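Local coordinates for protein polymerase X (Deinococcus radiodurans, PDB 2W9M) that probably catalyses DNA synthesis from deoxyribonucleoside triphosphates as a family X repair polymerase, and also carries a three-zinc PHP domain, at residues A[125-129]-A[168-172]; A[324-328]-A[355-359]; A[342-346]-A[385-389]; A[347-351]-A[517-523]. All coordinates share one frame; numbering follows the deposited sequence.

Interaction 1 of 4, residues A[125-129]-A[168-172]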
loop_
_atom_site.group_PDB
_atom_site.type_symbol
_atom_site.label_atom_id
_atom_site.label_comp_id
_atom_site.label_asym_id
_atom_site.label_seq_id
_atom_site.Cartn_x
_atom_site.Cartn_y
_atom_site.Cartn_z
ATOM N N ARG A 125 9.701 9.657 8.428
ATOM C CA ARG A 125 9.316 10.758 9.303
ATOM C C ARG A 125 9.274 10.319 10.762
ATOM O O ARG A 125 9.645 11.074 11.659
ATOM C CB ARG A 125 7.964 11.330 8.899
ATOM C CG ARG A 125 7.442 12.347 9.886
ATOM C CD ARG A 125 5.942 12.482 9.804
ATOM N NE ARG A 125 5.374 12.536 11.143
ATOM C CZ ARG A 125 4.806 11.498 11.746
ATOM N NH1 ARG A 125 4.714 10.339 11.116
ATOM N NH2 ARG A 125 4.319 11.622 12.970
ATOM N N GLU A 126 8.823 9.095 10.994
ATOM C CA GLU A 126 8.804 8.546 12.343
ATOM C C GLU A 126 10.220 8.278 12.843
ATOM O O GLU A 126 10.531 8.516 14.013
ATOM C CB GLU A 126 7.979 7.260 12.385
ATOM C CG GLU A 126 6.503 7.480 12.111
ATOM C CD GLU A 126 5.773 6.195 11.768
ATOM O OE1 GLU A 126 6.442 5.211 11.381
ATOM O OE2 GLU A 126 4.529 6.170 11.882
ATOM N N ALA A 127 11.078 7.785 11.955
ATOM C CA ALA A 127 12.462 7.498 12.319
ATOM C C ALA A 127 13.175 8.770 12.749
ATOM O O ALA A 127 13.980 8.753 13.676
ATOM C CB ALA A 127 13.195 6.845 11.166
ATOM N N ALA A 128 12.869 9.872 12.073
ATOM C CA ALA A 128 13.434 11.166 12.432
ATOM C C ALA A 128 12.917 11.583 13.807
ATOM O O ALA A 128 13.675 12.039 14.662
ATOM C CB ALA A 128 13.078 12.217 11.380
ATOM N N GLU A 129 11.615 11.412 14.002
ATOM C CA GLU A 129 10.936 11.764 15.242
ATOM C C GLU A 129 11.570 11.082 16.457
ATOM O O GLU A 129 11.763 11.702 17.499
ATOM C CB GLU A 129 9.478 11.327 15.143
ATOM C CG GLU A 129 8.490 12.169 15.913
ATOM C CD GLU A 129 7.833 13.209 15.036
ATOM O OE1 GLU A 129 8.552 13.853 14.244
ATOM O OE2 GLU A 129 6.599 13.376 15.134
ATOM N N ALA A 168 -1.243 7.744 10.932
ATOM C CA ALA A 168 -0.112 7.852 11.851
ATOM C C ALA A 168 -0.148 9.165 12.628
ATOM O O ALA A 168 0.027 9.176 13.844
ATOM C CB ALA A 168 1.203 7.724 11.091
ATOM N N VAL A 169 -0.374 10.269 11.924
ATOM C CA VAL A 169 -0.424 11.578 12.567
ATOM C C VAL A 169 -1.602 11.690 13.536
ATOM O O VAL A 169 -1.449 12.197 14.647
ATOM C CB VAL A 169 -0.459 12.725 11.537
ATOM C CG1 VAL A 169 -0.743 14.051 12.229
ATOM C CG2 VAL A 169 0.860 12.782 10.770
ATOM N N ALA A 170 -2.770 11.207 13.128
ATOM C CA ALA A 170 -3.931 11.224 14.014
ATOM C C ALA A 170 -3.683 10.378 15.262
ATOM O O ALA A 170 -4.039 10.775 16.374
ATOM C CB ALA A 170 -5.181 10.758 13.288
ATOM N N GLU A 171 -3.070 9.213 15.081
ATOM C CA GLU A 171 -2.725 8.353 16.215
ATOM C C GLU A 171 -1.729 9.024 17.166
ATOM O O GLU A 171 -1.855 8.913 18.384
ATOM C CB GLU A 171 -2.197 6.996 15.732
ATOM C CG GLU A 171 -0.947 6.497 16.464
ATOM C CD GLU A 171 0.303 6.468 15.577
ATOM O OE1 GLU A 171 0.338 5.663 14.616
ATOM O OE2 GLU A 171 1.257 7.234 15.850
ATOM N N GLU A 172 -0.757 9.736 16.604
ATOM C CA GLU A 172 0.252 10.429 17.398
ATOM C C GLU A 172 -0.338 11.589 18.202
ATOM O O GLU A 172 -0.024 11.749 19.382
ATOM C CB GLU A 172 1.389 10.933 16.503
ATOM C CG GLU A 172 2.608 11.435 17.261
ATOM C CD GLU A 172 3.695 11.965 16.340
ATOM O OE1 GLU A 172 4.877 11.978 16.750
ATOM O OE2 GLU A 172 3.365 12.365 15.204
#
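Glu-126 and Ala-168 bring two helices to a CA–CA separation of 9.0 Å, with local axes 13.0 Å apart and N-to-C directions inclined by 32°, a gap that long side chains have to bridge. Arg-125 does most of the bridging. Its CG lies anti to the backbone N (chi1 172°) and the chain then bends at chi3, which carries the guanidinium across to the second helix. There Arg-125 NH2 makes a salt bridge of 2.5 Å with OE2 of Glu-172, whose fully extended chain comes from the opposite direction. The carboxylate oxygen arrives at the edge of the guanidinium, near its plane, although the two planes are turned 76° apart. CG2 of Val-169 sits over one guanidinium face, about centred on it, an apolar cover for the flat cation.

A second acid joins from the arginine's own helix: Glu-129, one turn on, places OE2 3.6 Å from Arg-125 NH2, which makes a three-residue salt-bridge network. Glu-129 OE2 also lies 2.7 Å from Glu-172 OE1, the carboxylates being nearly coplanar; one of the two acids probably carries a proton, with Arg-125 easing the remaining charge. At the margin, Glu-126 OE2 rests 3.8 Å from CB of Ala-168, whose small methyl leaves room for the ends of Glu-126 and Arg-125.

Around the network, Tyr-228 of strand 224-228 hydrogen-bonds Glu-129 OE2, and Glu-229 makes a salt bridge with Arg-125 NE. Leu-148 of helix 141-157 packs against Arg-125, while Val-169 meets strand 231-238, so helix 121-130 and helix 163-176 are joined beside the mixed sheet.

Interaction 2 of 4, residues A[324-328]-A[355-359]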
loop_
_atom_site.group_PDB
_atom_site.type_symbol
_atom_site.label_atom_id
_atom_site.label_comp_id
_atom_site.label_asym_id
_atom_site.label_seq_id
_atom_site.Cartn_x
_atom_site.Cartn_y
_atom_site.Cartn_z
ATOM N N VAL A 324 -7.028 -8.015 11.248
ATOM C CA VAL A 324 -5.604 -8.302 11.111
ATOM C C VAL A 324 -5.247 -9.619 11.802
ATOM O O VAL A 324 -4.344 -10.340 11.366
ATOM C CB VAL A 324 -4.731 -7.149 11.667
ATOM C CG1 VAL A 324 -3.265 -7.541 11.678
ATOM C CG2 VAL A 324 -4.928 -5.894 10.839
ATOM N N GLY A 325 -5.972 -9.939 12.869
ATOM C CA GLY A 325 -5.738 -11.165 13.613
ATOM C C GLY A 325 -6.185 -12.426 12.890
ATOM O O GLY A 325 -5.762 -13.525 13.242
ATOM N N ASP A 326 -7.041 -12.270 11.882
ATOM C CA ASP A 326 -7.534 -13.401 11.098
ATOM C C ASP A 326 -6.556 -13.792 9.997
ATOM O O ASP A 326 -6.776 -14.759 9.271
ATOM C CB ASP A 326 -8.883 -13.067 10.464
ATOM C CG ASP A 326 -9.992 -12.961 11.483
ATOM O OD1 ASP A 326 -10.078 -13.843 12.363
ATOM O OD2 ASP A 326 -10.782 -11.994 11.401
ATOM N N LEU A 327 -5.481 -13.027 9.865
ATOM C CA LEU A 327 -4.507 -13.275 8.816
ATOM C C LEU A 327 -3.401 -14.199 9.315
ATOM O O LEU A 327 -2.345 -13.744 9.748
ATOM C CB LEU A 327 -3.919 -11.953 8.317
ATOM C CG LEU A 327 -4.668 -11.185 7.220
ATOM C CD1 LEU A 327 -6.179 -11.354 7.310
ATOM C CD2 LEU A 327 -4.279 -9.716 7.267
ATOM N N ARG A 328 -3.654 -15.499 9.256
ATOM C CA ARG A 328 -2.666 -16.482 9.683
ATOM C C ARG A 328 -1.470 -16.501 8.738
ATOM O O ARG A 328 -0.321 -16.542 9.175
ATOM C CB ARG A 328 -3.295 -17.873 9.768
ATOM C CG ARG A 328 -4.394 -17.997 10.814
ATOM C CD ARG A 328 -4.768 -19.454 11.027
ATOM N NE ARG A 328 -5.857 -19.625 11.987
ATOM C CZ ARG A 328 -6.448 -20.789 12.246
ATOM N NH1 ARG A 328 -6.055 -21.891 11.616
ATOM N NH2 ARG A 328 -7.433 -20.855 13.135
ATOM N N GLY A 355 2.130 -11.992 15.411
ATOM C CA GLY A 355 1.003 -12.824 15.795
ATOM C C GLY A 355 0.440 -13.710 14.703
ATOM O O GLY A 355 -0.630 -14.294 14.865
ATOM N N HIS A 356 1.149 -13.818 13.586
ATOM C CA HIS A 356 0.664 -14.614 12.467
ATOM C C HIS A 356 1.271 -16.013 12.498
ATOM O O HIS A 356 2.082 -16.324 13.370
ATOM C CB HIS A 356 0.945 -13.910 11.137
ATOM C CG HIS A 356 0.495 -12.481 11.106
ATOM N ND1 HIS A 356 -0.834 -12.118 11.095
ATOM C CD2 HIS A 356 1.199 -11.323 11.090
ATOM C CE1 HIS A 356 -0.931 -10.800 11.072
ATOM N NE2 HIS A 356 0.289 -10.294 11.071
ATOM N N GLU A 357 0.880 -16.851 11.547
ATOM C CA GLU A 357 1.246 -18.261 11.579
ATOM C C GLU A 357 2.393 -18.635 10.641
ATOM O O GLU A 357 3.299 -19.362 11.037
ATOM C CB GLU A 357 0.022 -19.130 11.290
ATOM C CG GLU A 357 0.328 -20.609 11.147
ATOM C CD GLU A 357 -0.929 -21.456 11.074
ATOM O OE1 GLU A 357 -0.900 -22.492 10.371
ATOM O OE2 GLU A 357 -1.942 -21.082 11.716
ATOM N N PHE A 358 2.362 -18.148 9.406
ATOM C CA PHE A 358 3.402 -18.505 8.443
ATOM C C PHE A 358 3.695 -17.397 7.429
ATOM O O PHE A 358 2.883 -16.496 7.222
ATOM C CB PHE A 358 3.069 -19.831 7.735
ATOM C CG PHE A 358 1.913 -19.742 6.773
ATOM C CD1 PHE A 358 0.606 -19.851 7.224
ATOM C CD2 PHE A 358 2.133 -19.564 5.415
ATOM C CE1 PHE A 358 -0.462 -19.775 6.340
ATOM C CE2 PHE A 358 1.070 -19.487 4.526
ATOM C CZ PHE A 358 -0.226 -19.590 4.991
ATOM N N LEU A 359 4.872 -17.474 6.811
ATOM C CA LEU A 359 5.319 -16.460 5.861
ATOM C C LEU A 359 5.275 -16.975 4.432
ATOM O O LEU A 359 5.685 -18.097 4.150
ATOM C CB LEU A 359 6.745 -16.009 6.184
ATOM C CG LEU A 359 7.414 -15.068 5.177
ATOM C CD1 LEU A 359 6.925 -13.635 5.348
ATOM C CD2 LEU A 359 8.925 -15.130 5.320
#
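The imidazole of His-356 turns one edge toward the 324-328 backbone and meets two carbonyl groups there. Its ND1 donates to Leu-327 O at 2.6 Å, but the N-H is bent (130°) and the oxygen is tilted 32° out of the ring plane, so the bond is short without being well aligned. At the same edge CE1 lies 3.5 Å from Val-324 O, which is in the ring plane, and CG1 of Val-324 closes on CE1 obliquely. With CG anti to the carbonyl carbon, beside the backbone N (chi1 -50°), the histidine brings its ND1–CE1 edge to the carbonyls of Val-324 and Leu-327. Histidine suits this place because it offers an N-H and a polarised C-H along one edge.

The next carbonyl is gripped by backbone: Arg-328 O accepts from Glu-357 N at 2.7 Å and from Phe-358 N at 3.1 Å. These bonds lead into the parallel pairing of strand 329-333 with strand 358-364, the first two neighbours of the seven-stranded sheet of the PHP domain. Gly-355, at positive phi, ends the intervening helix 344-353 in a Schellman motif and turns the chain toward this pairing.

Beyond the backbone bonds, Arg-328 and Glu-357 run past each other at a slant. Glu-357 OE2 touches the arginine's aliphatic CD at 3.3 Å but stands 4.2 Å from its NE, well out of the guanidinium plane, so only a general charge attraction operates. The other oxygen, Glu-357 OE1, accepts from Arg-549 N. CD1 of the Phe-358 ring lies 4.0 Å from Arg-328 O.

Interaction 3 of 4, residues A[342-346]-A[385-389]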
loop_
_atom_site.group_PDB
_atom_site.type_symbol
_atom_site.label_atom_id
_atom_site.label_comp_id
_atom_site.label_asym_id
_atom_site.label_seq_id
_atom_site.Cartn_x
_atom_site.Cartn_y
_atom_site.Cartn_z
ATOM N N ALA A 342 15.420 -7.131 4.106
ATOM C CA ALA A 342 15.700 -8.090 5.163
ATOM C C ALA A 342 15.826 -9.503 4.599
ATOM O O ALA A 342 15.340 -9.790 3.506
ATOM C CB ALA A 342 14.613 -8.032 6.228
ATOM N N SER A 343 16.487 -10.379 5.348
ATOM C CA SER A 343 16.611 -11.774 4.949
ATOM C C SER A 343 15.272 -12.462 5.148
ATOM O O SER A 343 14.390 -11.929 5.818
ATOM C CB SER A 343 17.671 -12.475 5.793
ATOM O OG SER A 343 17.201 -12.679 7.116
ATOM N N ILE A 344 15.128 -13.649 4.572
ATOM C CA ILE A 344 13.915 -14.440 4.739
ATOM C C ILE A 344 13.685 -14.806 6.205
ATOM O O ILE A 344 12.542 -14.864 6.663
ATOM C CB ILE A 344 13.952 -15.724 3.876
ATOM C CG1 ILE A 344 13.975 -15.366 2.389
ATOM C CG2 ILE A 344 12.758 -16.618 4.182
ATOM C CD1 ILE A 344 13.944 -16.573 1.476
ATOM N N ARG A 345 14.768 -15.044 6.942
ATOM C CA ARG A 345 14.653 -15.390 8.357
ATOM C C ARG A 345 14.102 -14.224 9.176
ATOM O O ARG A 345 13.206 -14.416 9.994
ATOM C CB ARG A 345 15.990 -15.872 8.940
ATOM C CG ARG A 345 15.874 -16.369 10.386
ATOM C CD ARG A 345 17.225 -16.647 11.043
ATOM N NE ARG A 345 17.723 -17.997 10.781
ATOM C CZ ARG A 345 18.642 -18.294 9.866
ATOM N NH1 ARG A 345 19.170 -17.335 9.114
ATOM N NH2 ARG A 345 19.036 -19.551 9.700
ATOM N N GLU A 346 14.635 -13.024 8.959
ATOM C CA GLU A 346 14.162 -11.839 9.672
ATOM C C GLU A 346 12.672 -11.616 9.405
ATOM O O GLU A 346 11.906 -11.320 10.321
ATOM C CB GLU A 346 14.962 -10.595 9.271
ATOM C CG GLU A 346 16.474 -10.755 9.359
ATOM C CD GLU A 346 17.227 -9.488 8.970
ATOM O OE1 GLU A 346 17.968 -9.515 7.962
ATOM O OE2 GLU A 346 17.074 -8.463 9.671
ATOM N N GLU A 385 17.785 -22.430 0.559
ATOM C CA GLU A 385 17.786 -21.676 1.810
ATOM C C GLU A 385 16.474 -21.823 2.571
ATOM O O GLU A 385 16.474 -21.972 3.792
ATOM C CB GLU A 385 18.072 -20.197 1.558
ATOM C CG GLU A 385 17.698 -19.289 2.725
ATOM C CD GLU A 385 18.191 -17.865 2.539
ATOM O OE1 GLU A 385 17.364 -16.929 2.615
ATOM O OE2 GLU A 385 19.407 -17.681 2.306
ATOM N N ILE A 386 15.356 -21.781 1.852
ATOM C CA ILE A 386 14.049 -21.928 2.486
ATOM C C ILE A 386 13.893 -23.304 3.136
ATOM O O ILE A 386 13.344 -23.417 4.234
ATOM C CB ILE A 386 12.892 -21.672 1.500
ATOM C CG1 ILE A 386 12.850 -20.190 1.112
ATOM C CG2 ILE A 386 11.570 -22.102 2.120
ATOM C CD1 ILE A 386 11.851 -19.864 0.014
ATOM N N ARG A 387 14.381 -24.342 2.463
ATOM C CA ARG A 387 14.351 -25.690 3.028
ATOM C C ARG A 387 15.105 -25.759 4.358
ATOM O O ARG A 387 14.649 -26.403 5.303
ATOM C CB ARG A 387 14.916 -26.708 2.038
ATOM C CG ARG A 387 13.976 -27.039 0.889
ATOM C CD ARG A 387 14.545 -28.158 0.032
ATOM N NE ARG A 387 13.678 -28.495 -1.096
ATOM C CZ ARG A 387 13.852 -29.555 -1.881
ATOM N NH1 ARG A 387 14.862 -30.389 -1.661
ATOM N NH2 ARG A 387 13.016 -29.784 -2.888
ATOM N N GLU A 388 16.250 -25.084 4.426
ATOM C CA GLU A 388 17.047 -25.031 5.651
ATOM C C GLU A 388 16.302 -24.353 6.801
ATOM O O GLU A 388 16.232 -24.897 7.902
ATOM C CB GLU A 388 18.382 -24.330 5.392
ATOM C CG GLU A 388 19.294 -25.081 4.427
ATOM C CD GLU A 388 20.316 -24.175 3.749
ATOM O OE1 GLU A 388 20.520 -23.037 4.224
ATOM O OE2 GLU A 388 20.914 -24.603 2.738
ATOM N N LEU A 389 15.749 -23.170 6.541
ATOM C CA LEU A 389 14.945 -22.455 7.533
ATOM C C LEU A 389 13.767 -23.292 8.030
ATOM O O LEU A 389 13.386 -23.212 9.197
ATOM C CB LEU A 389 14.424 -21.143 6.954
ATOM C CG LEU A 389 15.484 -20.116 6.566
ATOM C CD1 LEU A 389 14.842 -18.958 5.821
ATOM C CD2 LEU A 389 16.227 -19.630 7.797
#
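CD2 of Leu-389 lies 3.3 Å above the guanidinium plane of Arg-345, over one face but shifted toward the rim, with Arg-345 NH2 and CZ its closest atoms. The arginine folds onto the leucine through a bend at chi3 (-87°), so that its flat head lies against one methyl. Leu-389 CD1, the other branch, meets Ile-344 CG2 at 3.5 Å. Leucine is apt here because its fork serves two neighbours at once.

With CD1, Ile-344 reaches the preceding turn of helix 376-391. The Ile-344 and Ile-386 side chains cross at about a right angle, Ile-344 CD1 3.8 Å from Ile-386 CG1. The same CD1 lies 3.6 Å from Glu-385 OE1; that oxygen accepts from Trp-337 NE1, which helps explain a carboxylate beside an isoleucine.

Ser-343 and Glu-346 form a capping box: Glu-346 N donates to Ser-343 OG at 3.2 Å, and Ser-343 N to Glu-346 OE1 at 3.1 Å. Beneath the contact Ile-344 and Ile-386 both touch Thr-361 of strand 358-364 and Ile-396 of strand 396-403. Successive helices packed side by side on the outside, over these strands, are typical of the distorted (beta/alpha)7 barrel of PHP domains.

Interaction 4 of 4, residues A[347-351]-A[517-523]. With ZN (zinc ion), chain C.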
loop_
_atom_site.group_PDB
_atom_site.type_symbol
_atom_site.label_atom_id
_atom_site.label_comp_id
_atom_site.label_asym_id
_atom_site.label_seq_id
_atom_site.Cartn_x
_atom_site.Cartn_y
_atom_site.Cartn_z
ATOM N N MET A 347 12.269 -11.765 8.145
ATOM C CA MET A 347 10.868 -11.611 7.760
ATOM C C MET A 347 9.983 -12.665 8.424
ATOM O O MET A 347 8.933 -12.338 8.971
ATOM C CB MET A 347 10.706 -11.649 6.237
ATOM C CG MET A 347 11.409 -10.506 5.510
ATOM S SD MET A 347 10.590 -8.914 5.759
ATOM C CE MET A 347 9.105 -9.146 4.794
ATOM N N ALA A 348 10.408 -13.925 8.388
ATOM C CA ALA A 348 9.648 -14.998 9.031
ATOM C C ALA A 348 9.509 -14.778 10.538
ATOM O O ALA A 348 8.412 -14.875 11.085
ATOM C CB ALA A 348 10.275 -16.353 8.740
ATOM N N GLU A 349 10.625 -14.492 11.206
ATOM C CA GLU A 349 10.600 -14.141 12.625
ATOM C C GLU A 349 9.643 -12.983 12.873
ATOM O O GLU A 349 8.893 -12.985 13.845
ATOM C CB GLU A 349 11.996 -13.750 13.127
ATOM C CG GLU A 349 12.731 -14.822 13.918
ATOM C CD GLU A 349 13.758 -15.571 13.088
ATOM O OE1 GLU A 349 14.973 -15.360 13.310
ATOM O OE2 GLU A 349 13.352 -16.361 12.208
ATOM N N ALA A 350 9.677 -11.992 11.987
ATOM C CA ALA A 350 8.819 -10.820 12.117
ATOM C C ALA A 350 7.332 -11.179 12.064
ATOM O O ALA A 350 6.541 -10.662 12.859
ATOM C CB ALA A 350 9.160 -9.783 11.054
ATOM N N THR A 351 6.943 -12.060 11.141
ATOM C CA THR A 351 5.524 -12.392 11.005
ATOM C C THR A 351 5.032 -13.191 12.206
ATOM O O THR A 351 3.840 -13.203 12.503
ATOM C CB THR A 351 5.192 -13.157 9.696
ATOM O OG1 THR A 351 5.088 -14.557 9.961
ATOM C CG2 THR A 351 6.239 -12.916 8.632
ATOM N N ALA A 517 5.199 -6.695 1.639
ATOM C CA ALA A 517 6.267 -6.132 2.466
ATOM C C ALA A 517 7.661 -6.264 1.847
ATOM O O ALA A 517 8.087 -7.355 1.473
ATOM C CB ALA A 517 6.249 -6.768 3.855
ATOM N N HIS A 518 8.368 -5.144 1.747
ATOM C CA HIS A 518 9.754 -5.154 1.294
ATOM C C HIS A 518 10.708 -4.990 2.475
ATOM O O HIS A 518 11.923 -4.919 2.312
ATOM C CB HIS A 518 9.977 -4.052 0.262
ATOM C CG HIS A 518 9.420 -4.380 -1.086
ATOM N ND1 HIS A 518 8.069 -4.366 -1.353
ATOM C CD2 HIS A 518 10.029 -4.746 -2.238
ATOM C CE1 HIS A 518 7.869 -4.702 -2.615
ATOM N NE2 HIS A 518 9.043 -4.941 -3.173
ATOM N N VAL A 519 10.126 -4.960 3.665
ATOM C CA VAL A 519 10.835 -4.674 4.898
ATOM C C VAL A 519 9.978 -5.239 6.031
ATOM O O VAL A 519 8.762 -5.315 5.899
ATOM C CB VAL A 519 11.036 -3.146 5.047
ATOM C CG1 VAL A 519 10.652 -2.660 6.439
ATOM C CG2 VAL A 519 12.462 -2.758 4.683
ATOM N N PRO A 520 10.606 -5.662 7.139
ATOM C CA PRO A 520 9.850 -6.308 8.223
ATOM C C PRO A 520 8.673 -5.460 8.722
ATOM O O PRO A 520 7.592 -5.986 8.985
ATOM C CB PRO A 520 10.897 -6.476 9.331
ATOM C CG PRO A 520 12.200 -6.458 8.629
ATOM C CD PRO A 520 12.038 -5.544 7.457
ATOM N N GLY A 521 8.882 -4.156 8.846
ATOM C CA GLY A 521 7.828 -3.267 9.295
ATOM C C GLY A 521 6.690 -3.197 8.299
ATOM O O GLY A 521 5.587 -2.768 8.633
ATOM N N GLY A 522 6.958 -3.622 7.069
ATOM C CA GLY A 522 5.958 -3.624 6.017
ATOM C C GLY A 522 4.822 -4.589 6.304
ATOM O O GLY A 522 3.740 -4.480 5.726
ATOM N N LEU A 523 5.069 -5.534 7.205
ATOM C CA LEU A 523 4.065 -6.528 7.575
ATOM C C LEU A 523 2.946 -5.901 8.398
ATOM O O LEU A 523 1.859 -6.466 8.514
ATOM C CB LEU A 523 4.710 -7.683 8.348
ATOM C CG LEU A 523 5.744 -8.513 7.577
ATOM C CD1 LEU A 523 6.540 -9.403 8.517
ATOM C CD2 LEU A 523 5.077 -9.341 6.487
HETATM ZN ZN ZN C . 9.539 -5.232 -5.186
#
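Met-347 reaches the 517-523 loop by bending twice, at chi2 and chi3 (both -71°), which curls the thioether back so that SD lies 3.5 Å from Pro-520 N and CE lies 3.8 Å from Ala-517 CB. The contact sets the first helix of the distorted (beta/alpha)7 barrel of the PHP domain, 344-353, against the loop that follows its last parallel strand, 511-514, and so joins the two ends of the domain beside the zinc centre. The unbranched, flexible methionine can follow the uneven surface of the loop.

One turn on, Ala-350 points its methyl at the loop, 4.1 Å from Pro-520 CB and 3.7 Å from Leu-523 CD1. Its small size lets the short 3-10 turn come close. Leu-523, with CG anti to the carbonyl carbon (chi1 -63°), directs CD1 between Ala-350 and Thr-351, though the modelled place of the threonine methyl is doubtful. Within the turn Gly-522 N donates to Val-519 O at 2.7 Å, and glycine leaves room beside that oxygen in this tight turn.

His-518 points the other way, its ring stacked on His-334. Met-347 touches the residues on either side of it in sequence, Ala-517 and Val-519. Asp-339 and His-364 share its metal, and His-518 NE2 binds the zinc ion at 2.1 Å.

How the interactions relate
From the N terminus, interaction 1 comes first and stands apart, closing a largely helical loop of 38 residues in the polymerase region before any other contact opens; its nearest neighbour, interaction 4, is still about 8 Å away between nearest atoms. The other three belong to the PHP domain and all cross one another. Interaction 2 opens at 324-328 and closes after the first crossover; interaction 3 opens inside it and joins two successive helices. Interaction 4 starts from the same helix, 344-353, and spans 165 residues to the loop after the last strand, 511-514, bringing the start and end of the barrel together. Leu-359 packs on Ile-344 and Thr-351, while Ala-342 meets Pro-520, uniting the three.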